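Local coordinates for protein dipeptidase AC. Metallo peptidase. MEROPS family M19 (Rhodobacter sphaeroides, PDB 3LY0) that probably hydrolyses dipeptides as a zinc-dependent metallodipeptidase of family M19, and here binds two zinc ions and a phosphinate mimic of L-Ala-D-Ala, at residues F16-R27 with V95-M106. Residues are numbered along the deposited sequence; the frame is centred on the assembly and turned at random.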
loop_
_atom_site.group_PDB
_atom_site.type_symbol
_atom_site.label_atom_id
_atom_site.label_comp_id
_atom_site.label_asym_id
_atom_site.label_seq_id
_atom_site.Cartn_x
_atom_site.Cartn_y
_atom_site.Cartn_z
ATOM N N PHE A 16 4.381 1.629 8.827
ATOM C CA PHE A 16 5.201 1.570 10.026
ATOM C C PHE A 16 6.125 2.781 10.166
ATOM O O PHE A 16 6.359 3.252 11.274
ATOM C CB PHE A 16 6.024 0.287 10.054
ATOM C CG PHE A 16 6.885 0.154 11.270
ATOM C CD1 PHE A 16 8.253 0.318 11.174
ATOM C CD2 PHE A 16 6.317 -0.102 12.509
ATOM C CE1 PHE A 16 9.059 0.204 12.293
ATOM C CE2 PHE A 16 7.107 -0.210 13.635
ATOM C CZ PHE A 16 8.484 -0.062 13.527
ATOM N N LEU A 17 6.649 3.292 9.055
ATOM C CA LEU A 17 7.572 4.422 9.129
ATOM C C LEU A 17 6.919 5.653 9.764
ATOM O O LEU A 17 7.602 6.482 10.363
ATOM C CB LEU A 17 8.137 4.769 7.746
ATOM C CG LEU A 17 9.124 3.756 7.158
ATOM C CD1 LEU A 17 9.420 4.106 5.719
ATOM C CD2 LEU A 17 10.420 3.709 7.987
ATOM N N LEU A 18 5.600 5.772 9.646
ATOM C CA LEU A 18 4.924 6.906 10.252
ATOM C C LEU A 18 5.080 6.867 11.767
ATOM O O LEU A 18 5.153 7.905 12.430
ATOM C CB LEU A 18 3.443 6.927 9.849
ATOM C CG LEU A 18 2.622 8.148 10.262
ATOM C CD1 LEU A 18 3.086 9.396 9.536
ATOM C CD2 LEU A 18 1.147 7.876 9.971
ATOM N N ARG A 19 5.157 5.666 12.325
ATOM C CA ARG A 19 5.320 5.548 13.766
ATOM C C ARG A 19 6.701 5.988 14.215
ATOM O O ARG A 19 6.857 6.557 15.299
ATOM C CB ARG A 19 4.978 4.141 14.233
ATOM C CG ARG A 19 3.458 3.918 14.165
ATOM C CD ARG A 19 3.042 2.512 14.510
ATOM N NE ARG A 19 3.618 2.086 15.775
ATOM C CZ ARG A 19 3.939 0.831 16.048
ATOM N NH1 ARG A 19 3.724 -0.123 15.146
ATOM N NH2 ARG A 19 4.482 0.535 17.218
ATOM N N LEU A 20 7.699 5.759 13.370
ATOM C CA LEU A 20 9.040 6.240 13.678
ATOM C C LEU A 20 9.131 7.752 13.497
ATOM O O LEU A 20 9.803 8.433 14.274
ATOM C CB LEU A 20 10.098 5.506 12.844
ATOM C CG LEU A 20 10.094 3.984 13.055
ATOM C CD1 LEU A 20 11.241 3.310 12.328
ATOM C CD2 LEU A 20 10.113 3.621 14.552
ATOM N N LEU A 21 8.444 8.274 12.486
ATOM C CA LEU A 21 8.370 9.721 12.274
ATOM C C LEU A 21 7.793 10.402 13.506
ATOM O O LEU A 21 8.264 11.466 13.917
ATOM C CB LEU A 21 7.497 10.057 11.058
ATOM C CG LEU A 21 7.436 11.547 10.679
ATOM C CD1 LEU A 21 8.769 12.031 10.131
ATOM C CD2 LEU A 21 6.307 11.834 9.685
ATOM N N ARG A 22 6.778 9.780 14.096
ATOM C CA ARG A 22 6.043 10.395 15.200
ATOM C C ARG A 22 6.736 10.283 16.555
ATOM O O ARG A 22 6.441 11.055 17.463
ATOM C CB ARG A 22 4.614 9.848 15.264
ATOM C CG ARG A 22 3.758 10.362 14.115
ATOM C CD ARG A 22 2.408 9.686 14.024
ATOM N NE ARG A 22 1.524 10.445 13.140
ATOM C CZ ARG A 22 0.255 10.138 12.892
ATOM N NH1 ARG A 22 -0.295 9.074 13.459
ATOM N NH2 ARG A 22 -0.466 10.904 12.079
ATOM N N ASN A 23 7.659 9.337 16.691
ATOM C CA ASN A 23 8.400 9.179 17.946
ATOM C C ASN A 23 9.823 8.688 17.688
ATOM O O ASN A 23 10.184 7.579 18.073
ATOM C CB ASN A 23 7.667 8.228 18.898
ATOM C CG ASN A 23 8.239 8.246 20.313
ATOM O OD1 ASN A 23 9.249 8.902 20.590
ATOM N ND2 ASN A 23 7.593 7.515 21.217
ATOM N N PRO A 24 10.633 9.512 17.011
ATOM C CA PRO A 24 11.967 9.048 16.622
ATOM C C PRO A 24 12.858 8.722 17.819
ATOM O O PRO A 24 13.722 7.852 17.727
ATOM C CB PRO A 24 12.534 10.236 15.824
ATOM C CG PRO A 24 11.727 11.419 16.263
ATOM C CD PRO A 24 10.361 10.885 16.550
ATOM N N ALA A 25 12.641 9.414 18.934
ATOM C CA ALA A 25 13.455 9.198 20.124
ATOM C C ALA A 25 13.313 7.775 20.653
ATOM O O ALA A 25 14.244 7.237 21.252
ATOM C CB ALA A 25 13.090 10.204 21.209
ATOM N N ASN A 26 12.153 7.163 20.426
ATOM C CA ASN A 26 11.918 5.815 20.928
ATOM C C ASN A 26 12.030 4.726 19.858
ATOM O O ASN A 26 11.564 3.604 20.052
ATOM C CB ASN A 26 10.558 5.739 21.623
ATOM C CG ASN A 26 10.479 4.599 22.615
ATOM O OD1 ASN A 26 11.462 4.280 23.286
ATOM N ND2 ASN A 26 9.311 3.979 22.716
ATOM N N ARG A 27 12.669 5.047 18.736
ATOM C CA ARG A 27 12.676 4.118 17.614
ATOM C C ARG A 27 13.318 2.756 17.888
ATOM O O ARG A 27 12.838 1.744 17.389
ATOM C CB ARG A 27 13.265 4.760 16.358
ATOM C CG ARG A 27 14.757 4.962 16.393
ATOM C CD ARG A 27 15.174 5.618 15.086
ATOM N NE ARG A 27 16.581 5.981 15.058
ATOM C CZ ARG A 27 17.156 6.537 14.000
ATOM N NH1 ARG A 27 16.435 6.752 12.907
ATOM N NH2 ARG A 27 18.439 6.869 14.029
ATOM N N VAL A 95 10.502 15.739 5.310
ATOM C CA VAL A 95 9.718 14.683 5.950
ATOM C C VAL A 95 10.025 13.355 5.264
ATOM O O VAL A 95 10.231 12.336 5.931
ATOM C CB VAL A 95 8.191 14.982 5.931
ATOM C CG1 VAL A 95 7.424 13.829 6.555
ATOM C CG2 VAL A 95 7.890 16.270 6.683
ATOM N N ALA A 96 10.082 13.372 3.935
ATOM C CA ALA A 96 10.382 12.169 3.169
ATOM C C ALA A 96 11.802 11.695 3.482
ATOM O O ALA A 96 12.054 10.491 3.600
ATOM C CB ALA A 96 10.223 12.421 1.677
ATOM N N LEU A 97 12.745 12.633 3.592
ATOM C CA LEU A 97 14.105 12.264 3.995
ATOM C C LEU A 97 14.128 11.651 5.393
ATOM O O LEU A 97 14.851 10.689 5.626
ATOM C CB LEU A 97 15.065 13.455 3.919
ATOM C CG LEU A 97 15.473 13.914 2.520
ATOM C CD1 LEU A 97 16.385 15.123 2.628
ATOM C CD2 LEU A 97 16.180 12.794 1.759
ATOM N N ALA A 98 13.360 12.209 6.325
ATOM C CA ALA A 98 13.305 11.646 7.669
ATOM C C ALA A 98 12.849 10.193 7.617
ATOM O O ALA A 98 13.443 9.318 8.242
ATOM C CB ALA A 98 12.386 12.472 8.566
ATOM N N MET A 99 11.787 9.927 6.865
ATOM C CA MET A 99 11.227 8.585 6.838
ATOM C C MET A 99 12.154 7.610 6.098
ATOM O O MET A 99 12.362 6.478 6.537
ATOM C CB MET A 99 9.817 8.618 6.234
ATOM C CG MET A 99 8.859 9.528 7.040
ATOM S SD MET A 99 7.164 9.718 6.383
ATOM C CE MET A 99 6.398 8.221 6.994
ATOM N N ALA A 100 12.729 8.049 4.980
ATOM C CA ALA A 100 13.719 7.216 4.292
ATOM C C ALA A 100 14.910 6.920 5.206
ATOM O O ALA A 100 15.445 5.817 5.195
ATOM C CB ALA A 100 14.199 7.886 2.998
ATOM N N GLY A 101 15.303 7.910 6.003
ATOM C CA GLY A 101 16.391 7.742 6.953
ATOM C C GLY A 101 16.071 6.723 8.038
ATOM O O GLY A 101 16.938 5.948 8.449
ATOM N N HIS A 102 14.823 6.704 8.496
ATOM C CA HIS A 102 14.387 5.695 9.470
ATOM C C HIS A 102 14.413 4.292 8.858
ATOM O O HIS A 102 14.755 3.324 9.537
ATOM C CB HIS A 102 12.976 5.991 9.989
ATOM C CG HIS A 102 12.907 7.160 10.914
ATOM N ND1 HIS A 102 13.694 7.256 12.043
ATOM C CD2 HIS A 102 12.126 8.266 10.900
ATOM C CE1 HIS A 102 13.413 8.381 12.675
ATOM N NE2 HIS A 102 12.464 9.013 12.004
ATOM N N LEU A 103 14.064 4.185 7.578
ATOM C CA LEU A 103 14.032 2.887 6.916
ATOM C C LEU A 103 15.447 2.310 6.843
ATOM O O LEU A 103 15.668 1.137 7.133
ATOM C CB LEU A 103 13.416 3.001 5.522
ATOM C CG LEU A 103 13.240 1.700 4.743
ATOM C CD1 LEU A 103 12.284 0.771 5.476
ATOM C CD2 LEU A 103 12.748 1.966 3.330
ATOM N N LEU A 104 16.416 3.137 6.453
ATOM C CA LEU A 104 17.800 2.671 6.406
ATOM C C LEU A 104 18.285 2.340 7.809
ATOM O O LEU A 104 18.991 1.335 8.017
ATOM C CB LEU A 104 18.737 3.687 5.747
ATOM C CG LEU A 104 18.623 3.871 4.236
ATOM C CD1 LEU A 104 19.812 4.669 3.720
ATOM C CD2 LEU A 104 18.522 2.535 3.523
ATOM N N TRP A 105 17.926 3.184 8.768
ATOM C CA TRP A 105 18.257 2.907 10.161
ATOM C C TRP A 105 17.720 1.544 10.620
ATOM O O TRP A 105 18.417 0.812 11.316
ATOM C CB TRP A 105 17.778 4.024 11.096
ATOM C CG TRP A 105 17.892 3.587 12.503
ATOM C CD1 TRP A 105 19.008 3.634 13.285
ATOM C CD2 TRP A 105 16.876 2.953 13.289
ATOM N NE1 TRP A 105 18.742 3.090 14.517
ATOM C CE2 TRP A 105 17.440 2.665 14.545
ATOM C CE3 TRP A 105 15.536 2.617 13.055
ATOM C CZ2 TRP A 105 16.716 2.054 15.570
ATOM C CZ3 TRP A 105 14.812 2.009 14.076
ATOM C CH2 TRP A 105 15.406 1.731 15.316
ATOM N N MET A 106 16.487 1.205 10.238
ATOM C CA MET A 106 15.896 -0.079 10.629
ATOM C C MET A 106 16.797 -1.246 10.225
ATOM O O MET A 106 16.967 -2.221 10.966
ATOM C CB MET A 106 14.505 -0.264 9.997
ATOM C CG MET A 106 13.390 0.567 10.611
ATOM S SD MET A 106 11.850 0.626 9.590
ATOM C CE MET A 106 11.423 -1.139 9.458
#
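Leu-17 and His-102 each pack as a knob into a hole of the opposing segment, where the short helix 16-22 crosses helix 89-109 on the TIM-barrel-type fold of the M19 family. The two segment axes approach to 9.2 Å at 107°. Leu-17 sits among Met-99, His-102, Leu-103 and Met-106, and its CD2 lies 3.7 Å from Met-99 O. The chain of Met-99 bends at chi3 (81°), which carries its CE against Leu-17 CB and the backbone of Leu-18. Met-106 SD lies in the ring plane of Phe-16, at its edge, a Met-aromatic contact. Residues 16-27 come just after the zinc ligands His-13 and Asp-15 in the chain, while helix 89-109 also packs on strand 50-57 of the barrel, through Ala-96, Ala-100, Leu-103 and Met-106. The His-102 ring takes Leu-20 CB over one face, a CH-pi contact. Arg-27 NH1 donates to His-102 ND1 (2.9 Å); the N-H...N angle is a bent 137°, and NH1 is tilted out of the imidazole plane. The Arg-27 guanidinium lies flat on Trp-105, with CZ 3.5 Å from the centroid of the five-membered ring, a cation-pi stack. Arg-27 CD sits over the six-membered ring. CG of Arg-27 lies between its backbone N and carbonyl carbon, and from there the extended chain runs across the indole face. Replacing Trp-105 by an alanine would probably leave the guanidinium without its stacking surface and freer to swing away from His-102. Trp-31 also meets the Trp-105 ring.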